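Local coordinates for magnetosome protein MamA (Magnetospirillum gryphiswaldense, PDB 3AS8) that probably serves as a tetratricopeptide-repeat scaffold associated with magnetosomes, recognising copies of itself to assemble larger complexes, at residues Y11-I16 against M30-V34; Y24-V28 against I50-T55; T62-E66 against V81-Y86. All coordinates share one frame; numbering follows the deposited sequence.

How the contacts relate
Contacts 1 and 2 interleave along the chain, and contact 3 follows both. The centre of contact 1 lies about 24 Å from the centre of the chain, that of contact 3 about 9 Å. Contacts 1 and 2 both use helix 24-31. They also touch through Glu-32 and the hydroxyl of Tyr-52, probably a hydrogen bond. Contacts 2 and 3 meet by packing alone, with Tyr-52 on Leu-64 and Ile-50 on Val-81. Contacts 1 and 2 are partly buried, and each has a tyrosine ring with the chain of a polar residue over one face. Contact 3 is buried. It packs aliphatic groups and adds one tyrosine-glutamate hydrogen bond between its segments.

Contact 1: Y11-I16 against M30-V34; sequences YRDKGI and MLEQV
Gly-15 and Leu-31 meet in a helical hairpin of this tetratricopeptide-repeat protein, formed by helix 5-20 and helix 24-31. Gly-15 has no side chain, and the backbones come close there. Gly-15 CA is 5.0 Å from Met-30 CA. Leu-31 fills the place beside it. Leu-31 CD2 sits 3.5 Å from Gly-15 CA and also touches the carbonyl oxygens of Tyr-11 and Arg-12. Ile-16 CG1 meets Leu-31 CD2 at 4.1 Å. Met-30 CB, from the same helix as Leu-31, packs on Gly-15 CA.

Two side chains meet the Tyr-11 ring. Met-30 bends at its second torsion (chi2 -65°), which brings SD to the ring edge. Met-30 SD is 3.5 Å from Tyr-11 CD1, a Met-aromatic contact. Gln-33 lies over one face. Gln-33 CB makes a CH-pi contact 4.2 Å from the centroid of the Tyr-11 ring, and the amide is tilted 38° from the ring plane. Gln-33 OE1 reaches Tyr-11 CE1 at 3.6 Å. Gln-33 NE2 is hydrogen-bonded to Val-29 O, which helps fix the amide. Val-34 CG1 closes this end, 3.9 Å from Arg-12 N.

The hairpin is backed by helix 42-54. Leu-31 rests on His-47 and Leu-48 of that helix. The Arg-12 side chain leads away from helix 24-31, touches Glu-43 and Val-44, and forms a salt bridge with Asp-41.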
loop_
_atom_site.group_PDB
_atom_site.type_symbol
_atom_site.label_atom_id
_atom_site.label_comp_id
_atom_site.label_asym_id
_atom_site.label_seq_id
_atom_site.Cartn_x
_atom_site.Cartn_y
_atom_site.Cartn_z
ATOM N N TYR A 11 19.968 19.311 6.551
ATOM C CA TYR A 11 18.644 18.859 7.083
ATOM C C TYR A 11 18.119 17.759 6.147
ATOM O O TYR A 11 17.554 16.799 6.596
ATOM C CB TYR A 11 17.641 20.053 7.222
ATOM C CG TYR A 11 18.040 20.958 8.390
ATOM C CD1 TYR A 11 17.941 20.527 9.695
ATOM C CD2 TYR A 11 18.614 22.219 8.159
ATOM C CE1 TYR A 11 18.342 21.355 10.795
ATOM C CE2 TYR A 11 19.065 22.992 9.190
ATOM C CZ TYR A 11 18.915 22.574 10.526
ATOM O OH TYR A 11 19.369 23.409 11.569
ATOM N N ARG A 12 18.436 17.869 4.849
ATOM C CA ARG A 12 18.025 16.846 3.862
ATOM C C ARG A 12 18.645 15.533 4.155
ATOM O O ARG A 12 17.952 14.559 4.289
ATOM C CB ARG A 12 18.357 17.290 2.457
ATOM C CG ARG A 12 17.949 16.299 1.347
ATOM C CD ARG A 12 18.463 16.839 -0.041
ATOM N NE ARG A 12 17.738 16.184 -1.117
ATOM C CZ ARG A 12 17.957 14.925 -1.500
ATOM N NH1 ARG A 12 18.912 14.187 -0.914
ATOM N NH2 ARG A 12 17.237 14.406 -2.487
ATOM N N ASP A 13 19.961 15.500 4.266
ATOM C CA ASP A 13 20.677 14.279 4.489
ATOM C C ASP A 13 20.278 13.655 5.822
ATOM O O ASP A 13 20.062 12.427 5.898
ATOM C CB ASP A 13 22.225 14.494 4.583
ATOM C CG ASP A 13 22.894 14.856 3.226
ATOM O OD1 ASP A 13 22.186 14.889 2.175
ATOM O OD2 ASP A 13 24.160 15.129 3.265
ATOM N N LYS A 14 20.267 14.474 6.889
ATOM C CA LYS A 14 19.928 13.971 8.202
ATOM C C LYS A 14 18.434 13.443 8.233
ATOM O O LYS A 14 18.124 12.389 8.862
ATOM C CB LYS A 14 20.201 15.030 9.275
ATOM C CG LYS A 14 20.608 14.497 10.621
ATOM C CD LYS A 14 21.154 15.630 11.529
ATOM C CE LYS A 14 22.015 15.129 12.696
ATOM N NZ LYS A 14 21.641 13.793 13.301
ATOM N N GLY A 15 17.532 14.191 7.602
ATOM C CA GLY A 15 16.113 13.842 7.611
ATOM C C GLY A 15 15.780 12.540 6.898
ATOM O O GLY A 15 15.058 11.659 7.397
ATOM N N ILE A 16 16.320 12.426 5.703
ATOM C CA ILE A 16 16.141 11.224 4.909
ATOM C C ILE A 16 16.784 10.035 5.593
ATOM O O ILE A 16 16.284 8.891 5.561
ATOM C CB ILE A 16 16.709 11.439 3.517
ATOM C CG1 ILE A 16 15.811 12.444 2.776
ATOM C CG2 ILE A 16 16.838 10.102 2.798
ATOM C CD1 ILE A 16 16.486 12.975 1.442
ATOM N N MET A 30 13.479 17.373 11.118
ATOM C CA MET A 30 14.509 17.793 10.155
ATOM C C MET A 30 13.946 18.166 8.799
ATOM O O MET A 30 14.335 19.200 8.214
ATOM C CB MET A 30 15.572 16.703 9.973
ATOM C CG MET A 30 16.450 16.330 11.214
ATOM S SD MET A 30 17.510 17.682 11.760
ATOM C CE MET A 30 16.664 18.246 13.209
ATOM N N LEU A 31 13.095 17.332 8.224
ATOM C CA LEU A 31 12.686 17.574 6.810
ATOM C C LEU A 31 11.759 18.763 6.657
ATOM O O LEU A 31 11.740 19.405 5.603
ATOM C CB LEU A 31 12.172 16.316 6.092
ATOM C CG LEU A 31 13.153 15.148 5.816
ATOM C CD1 LEU A 31 12.435 13.848 5.333
ATOM C CD2 LEU A 31 14.399 15.512 5.013
ATOM N N GLU A 32 11.039 19.119 7.710
ATOM C CA GLU A 32 10.249 20.331 7.690
ATOM C C GLU A 32 11.108 21.587 7.441
ATOM O O GLU A 32 10.595 22.614 6.973
ATOM C CB GLU A 32 9.545 20.513 9.033
ATOM C CG GLU A 32 8.223 19.768 9.119
ATOM C CD GLU A 32 7.446 19.973 10.446
ATOM O OE1 GLU A 32 8.041 20.383 11.471
ATOM O OE2 GLU A 32 6.224 19.719 10.448
ATOM N N GLN A 33 12.390 21.497 7.767
ATOM C CA GLN A 33 13.285 22.635 7.692
ATOM C C GLN A 33 13.938 22.743 6.335
ATOM O O GLN A 33 14.724 23.683 6.106
ATOM C CB GLN A 33 14.361 22.518 8.785
ATOM C CG GLN A 33 13.767 22.618 10.170
ATOM C CD GLN A 33 14.810 22.537 11.255
ATOM O OE1 GLN A 33 15.572 23.486 11.419
ATOM N NE2 GLN A 33 14.849 21.421 12.010
ATOM N N VAL A 34 13.697 21.758 5.461
ATOM C CA VAL A 34 14.142 21.866 4.068
ATOM C C VAL A 34 13.029 21.772 3.014
ATOM O O VAL A 34 13.215 22.250 1.878
ATOM C CB VAL A 34 15.305 20.890 3.709
ATOM C CG1 VAL A 34 15.004 19.446 3.997
ATOM C CG2 VAL A 34 15.679 21.082 2.234
#

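Contact 2: Y24-V28 against I50-T55. With SO4 (sulfate ion), chain D.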
loop_
_atom_site.group_PDB
_atom_site.type_symbol
_atom_site.label_atom_id
_atom_site.label_comp_id
_atom_site.label_asym_id
_atom_site.label_seq_id
_atom_site.Cartn_x
_atom_site.Cartn_y
_atom_site.Cartn_z
ATOM N N TYR A 24 10.804 8.288 12.571
ATOM C CA TYR A 24 9.849 9.131 11.822
ATOM C C TYR A 24 9.662 10.497 12.414
ATOM O O TYR A 24 9.623 11.487 11.687
ATOM C CB TYR A 24 8.519 8.371 11.652
ATOM C CG TYR A 24 8.628 7.107 10.799
ATOM C CD1 TYR A 24 8.981 7.148 9.469
ATOM C CD2 TYR A 24 8.410 5.850 11.360
ATOM C CE1 TYR A 24 9.076 5.966 8.707
ATOM C CE2 TYR A 24 8.500 4.725 10.649
ATOM C CZ TYR A 24 8.850 4.770 9.328
ATOM O OH TYR A 24 8.961 3.593 8.658
ATOM N N SER A 25 9.682 10.591 13.741
ATOM C CA SER A 25 9.449 11.882 14.412
ATOM C C SER A 25 10.641 12.828 14.129
ATOM O O SER A 25 10.463 14.009 13.795
ATOM C CB SER A 25 9.280 11.674 15.936
ATOM O OG SER A 25 8.215 10.839 16.311
ATOM N N GLU A 26 11.866 12.284 14.207
ATOM C CA GLU A 26 13.065 13.101 13.974
ATOM C C GLU A 26 13.112 13.437 12.499
ATOM O O GLU A 26 13.562 14.527 12.141
ATOM C CB GLU A 26 14.323 12.376 14.464
ATOM C CG GLU A 26 14.438 12.327 16.026
ATOM C CD GLU A 26 15.410 11.323 16.561
ATOM O OE1 GLU A 26 15.222 10.076 16.388
ATOM O OE2 GLU A 26 16.372 11.791 17.177
ATOM N N ALA A 27 12.636 12.536 11.630
ATOM C CA ALA A 27 12.493 12.865 10.181
ATOM C C ALA A 27 11.555 14.058 9.897
ATOM O O ALA A 27 11.836 14.888 9.027
ATOM C CB ALA A 27 12.030 11.622 9.321
ATOM N N VAL A 28 10.432 14.132 10.608
ATOM C CA VAL A 28 9.536 15.314 10.493
ATOM C C VAL A 28 10.276 16.563 10.935
ATOM O O VAL A 28 10.263 17.549 10.211
ATOM C CB VAL A 28 8.230 15.171 11.326
ATOM C CG1 VAL A 28 7.323 16.463 11.221
ATOM C CG2 VAL A 28 7.496 13.949 10.888
ATOM N N ILE A 50 5.914 10.087 4.123
ATOM C CA ILE A 50 5.980 8.819 4.913
ATOM C C ILE A 50 5.983 9.131 6.395
ATOM O O ILE A 50 5.168 8.634 7.151
ATOM C CB ILE A 50 7.206 7.984 4.492
ATOM C CG1 ILE A 50 7.009 7.309 3.131
ATOM C CG2 ILE A 50 7.597 6.795 5.512
ATOM C CD1 ILE A 50 8.286 6.430 2.713
ATOM N N ALA A 51 6.857 10.032 6.796
ATOM C CA ALA A 51 6.993 10.454 8.200
ATOM C C ALA A 51 5.743 11.097 8.773
ATOM O O ALA A 51 5.395 10.816 9.929
ATOM C CB ALA A 51 8.230 11.395 8.375
ATOM N N TYR A 52 5.074 11.961 7.998
ATOM C CA TYR A 52 3.800 12.547 8.423
ATOM C C TYR A 52 2.685 11.504 8.579
ATOM O O TYR A 52 1.982 11.547 9.600
ATOM C CB TYR A 52 3.288 13.629 7.465
ATOM C CG TYR A 52 3.875 15.008 7.627
ATOM C CD1 TYR A 52 4.147 15.537 8.858
ATOM C CD2 TYR A 52 4.093 15.814 6.495
ATOM C CE1 TYR A 52 4.627 16.847 9.011
ATOM C CE2 TYR A 52 4.608 17.119 6.615
ATOM C CZ TYR A 52 4.880 17.631 7.880
ATOM O OH TYR A 52 5.384 18.906 8.004
ATOM N N VAL A 53 2.619 10.521 7.675
ATOM C CA VAL A 53 1.615 9.468 7.852
ATOM C C VAL A 53 1.886 8.616 9.118
ATOM O O VAL A 53 0.954 8.238 9.823
ATOM C CB VAL A 53 1.531 8.551 6.620
ATOM C CG1 VAL A 53 0.584 7.321 6.875
ATOM C CG2 VAL A 53 1.027 9.405 5.402
ATOM N N LYS A 54 3.141 8.316 9.362
ATOM C CA LYS A 54 3.559 7.474 10.481
ATOM C C LYS A 54 3.279 8.181 11.797
ATOM O O LYS A 54 2.969 7.547 12.780
ATOM C CB LYS A 54 5.086 7.121 10.357
ATOM C CG LYS A 54 5.446 6.007 9.323
ATOM C CD LYS A 54 4.881 4.594 9.706
ATOM C CE LYS A 54 5.233 3.533 8.646
ATOM N NZ LYS A 54 4.816 2.125 9.131
ATOM N N THR A 55 3.376 9.499 11.820
ATOM C CA THR A 55 3.191 10.271 13.029
ATOM C C THR A 55 1.812 10.861 13.152
ATOM O O THR A 55 1.557 11.605 14.117
ATOM C CB THR A 55 4.243 11.422 13.189
ATOM O OG1 THR A 55 4.232 12.225 11.998
ATOM C CG2 THR A 55 5.699 10.796 13.442
HETATM S S SO4 D . 6.623 1.304 12.663
HETATM O O1 SO4 D . 7.714 1.644 13.579
HETATM O O2 SO4 D . 5.671 0.476 13.411
HETATM O O3 SO4 D . 5.919 2.503 12.205
HETATM O O4 SO4 D . 7.147 0.616 11.474
HETATM O O HOH W 1 8.016 1.422 9.308
#
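The Tyr-24 ring has the aliphatic chain of Lys-54 over one face. Lys-54 CG stands 3.4 Å from the centroid of the Tyr-24 ring and only 3° off the ring normal, a CH-pi contact over the centre. A water lies at the ring edge, in plane, and is hydrogen-bonded to Tyr-24 OH. Ile-50 CG2 approaches obliquely, 3.6 Å from Tyr-24 CE1. This is helix-helix packing in the tetratricopeptide-repeat array. The axes of segments 24-28 and 50-54 come within 8.5 Å, with their directions 125° apart.

Lys-54 bends at chi2 (-66°), which lays its chain along the ring. Lys-54 NZ makes a weak hydrogen bond to sulfate O3 at 3.3 Å. The water donates to sulfate O4 and so links the ion to the tyrosine. The sulfate probably comes from the crystallisation liquor.

Next along the interface, small groups bring the helices together. Ala-51 CB is 3.6 Å from Tyr-24 O and 3.7 Å from Val-28 CG2, and it also touches Ala-27 CB. Val-28 CG1 meets Tyr-52 CE1 at 3.5 Å. At the end of helix 42-54, Thr-55 OG1 donates to Ala-51 O at 2.8 Å, from the opposite face of the carbonyl plane to Thr-55 N.

Contact 3: T62-E66 against V81-Y86; sequences TELLE and VLGLTY
Glu-66 and Tyr-86 make the one hydrogen bond between segments 62-66 and 81-86. Tyr-86 OH donates to Glu-66 OE1 at 2.6 Å. The oxygen is met on its anti side, with the hydroxyl 18° out of the carboxylate plane. Seen from the tyrosine, OE1 lies in the plane of the ring, at its edge. The carboxylate and ring planes are turned 42° apart. Glu-66 is extended beyond CG, which carries its carboxylate across to the other helix. The bond satisfies the hydroxyl of a buried tyrosine. Leu-82 CD1 lies 3.5 Å above one face of the Tyr-86 ring, toward the rim.

The threonines turn their hydroxyls back to their own helices and their methyls to each other. Thr-85 OG1 donates to Val-81 O at 2.9 Å, from well above the carbonyl plane. The same oxygen accepts from Thr-85 N. Thr-62 OG1 hydrogen-bonds back into its own helix, mainly to Asp-59 O, with Val-58 O as a second partner. This leaves the two CG2 methyls of Thr-62 and Thr-85 in contact at 3.5 Å.

The remaining contact is aliphatic. Leu-82 CD1 sits 3.9 Å from Leu-65 CB and also approaches Thr-62 O. Leu-82 CD2 lies against the backbone of Leu-65. Leu-65 CD1 meets Val-81 CG1 with the side chains at about a right angle. Val-81 has two conformers, so how tight this pair is remains doubtful.

Segments 62-66 and 81-86 run roughly antiparallel, at 139°, and lie on helices 58-71 and 76-88 of the tetratricopeptide-repeat array. Helix 42-54 lies against both, through Leu-46 on Leu-65 and Ile-50 on Val-81. Helix 92-105 packs on Leu-82 and Tyr-86 with Leu-94, Ala-95 and Leu-98.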
loop_
_atom_site.group_PDB
_atom_site.type_symbol
_atom_site.label_atom_id
_atom_site.label_comp_id
_atom_site.label_asym_id
_atom_site.label_seq_id
_atom_site.Cartn_x
_atom_site.Cartn_y
_atom_site.Cartn_z
ATOM N N THR A 62 -0.378 12.523 2.884
ATOM C CA THR A 62 -0.885 12.111 1.606
ATOM C C THR A 62 -0.836 13.274 0.632
ATOM O O THR A 62 -0.558 13.045 -0.520
ATOM C CB THR A 62 -2.308 11.501 1.688
ATOM O OG1 THR A 62 -3.160 12.455 2.314
ATOM C CG2 THR A 62 -2.229 10.215 2.554
ATOM N N GLU A 63 -1.109 14.499 1.085
ATOM C CA GLU A 63 -0.974 15.652 0.180
ATOM C C GLU A 63 0.467 15.804 -0.358
ATOM O O GLU A 63 0.643 16.121 -1.552
ATOM C CB GLU A 63 -1.487 16.933 0.905
ATOM C CG GLU A 63 -0.974 18.296 0.400
ATOM C CD GLU A 63 0.367 18.715 1.070
ATOM O OE1 GLU A 63 0.560 18.574 2.349
ATOM O OE2 GLU A 63 1.238 19.128 0.274
ATOM N N LEU A 64 1.509 15.581 0.489
ATOM C CA LEU A 64 2.913 15.636 -0.006
ATOM C C LEU A 64 3.197 14.514 -1.011
ATOM O O LEU A 64 3.955 14.692 -1.981
ATOM C CB LEU A 64 3.962 15.538 1.138
ATOM C CG LEU A 64 4.536 16.803 1.718
ATOM C CD1 LEU A 64 3.374 17.697 2.103
ATOM C CD2 LEU A 64 5.496 16.523 2.926
ATOM N N LEU A 65 2.552 13.369 -0.815
ATOM C CA LEU A 65 2.782 12.232 -1.671
ATOM C C LEU A 65 2.089 12.496 -2.986
ATOM O O LEU A 65 2.618 12.156 -4.008
ATOM C CB LEU A 65 2.308 10.920 -1.029
ATOM C CG LEU A 65 3.159 10.390 0.139
ATOM C CD1 LEU A 65 2.426 9.248 0.858
ATOM C CD2 LEU A 65 4.614 9.958 -0.292
ATOM N N GLU A 66 0.936 13.147 -2.942
ATOM C CA GLU A 66 0.211 13.505 -4.161
ATOM C C GLU A 66 1.009 14.531 -5.012
ATOM O O GLU A 66 1.058 14.426 -6.226
ATOM C CB GLU A 66 -1.163 14.102 -3.776
ATOM C CG GLU A 66 -2.212 13.107 -3.225
ATOM C CD GLU A 66 -3.507 13.726 -2.561
ATOM O OE1 GLU A 66 -4.451 12.922 -2.198
ATOM O OE2 GLU A 66 -3.610 14.984 -2.346
ATOM N N VAL A 81 3.557 3.713 -1.585
ATOM C CA VAL A 81 3.129 4.347 -0.321
ATOM C C VAL A 81 1.753 4.952 -0.462
ATOM O O VAL A 81 0.831 4.728 0.323
ATOM C CB VAL A 81 4.033 5.552 0.087
ATOM C CG1 VAL A 81 3.576 6.062 1.487
ATOM C CG2 VAL A 81 5.509 5.163 0.071
ATOM N N LEU A 82 1.618 5.782 -1.489
ATOM C CA LEU A 82 0.410 6.519 -1.623
ATOM C C LEU A 82 -0.773 5.576 -1.905
ATOM O O LEU A 82 -1.808 5.706 -1.280
ATOM C CB LEU A 82 0.511 7.549 -2.701
ATOM C CG LEU A 82 -0.653 8.461 -3.008
ATOM C CD1 LEU A 82 -1.130 9.167 -1.669
ATOM C CD2 LEU A 82 -0.266 9.484 -4.216
ATOM N N GLY A 83 -0.596 4.618 -2.814
ATOM C CA GLY A 83 -1.657 3.649 -3.131
ATOM C C GLY A 83 -2.039 2.867 -1.906
ATOM O O GLY A 83 -3.215 2.715 -1.605
ATOM N N LEU A 84 -1.067 2.341 -1.177
ATOM C CA LEU A 84 -1.403 1.643 0.064
ATOM C C LEU A 84 -2.106 2.508 1.113
ATOM O O LEU A 84 -2.994 2.023 1.868
ATOM C CB LEU A 84 -0.140 0.942 0.683
ATOM C CG LEU A 84 0.391 -0.195 -0.214
ATOM C CD1 LEU A 84 1.748 -0.765 0.309
ATOM C CD2 LEU A 84 -0.743 -1.298 -0.363
ATOM N N THR A 85 -1.662 3.763 1.207
ATOM C CA THR A 85 -2.242 4.676 2.167
ATOM C C THR A 85 -3.697 4.963 1.807
ATOM O O THR A 85 -4.539 4.942 2.695
ATOM C CB THR A 85 -1.452 5.972 2.375
ATOM O OG1 THR A 85 -0.146 5.644 2.861
ATOM C CG2 THR A 85 -2.117 6.814 3.466
ATOM N N TYR A 86 -3.988 5.184 0.537
ATOM C CA TYR A 86 -5.377 5.348 0.105
ATOM C C TYR A 86 -6.307 4.206 0.505
ATOM O O TYR A 86 -7.462 4.432 1.016
ATOM C CB TYR A 86 -5.416 5.593 -1.370
ATOM C CG TYR A 86 -4.994 6.974 -1.839
ATOM C CD1 TYR A 86 -5.303 8.153 -1.123
ATOM C CD2 TYR A 86 -4.482 7.119 -3.106
ATOM C CE1 TYR A 86 -4.973 9.444 -1.676
ATOM C CE2 TYR A 86 -4.175 8.345 -3.648
ATOM C CZ TYR A 86 -4.433 9.502 -2.950
ATOM O OH TYR A 86 -4.067 10.705 -3.568
#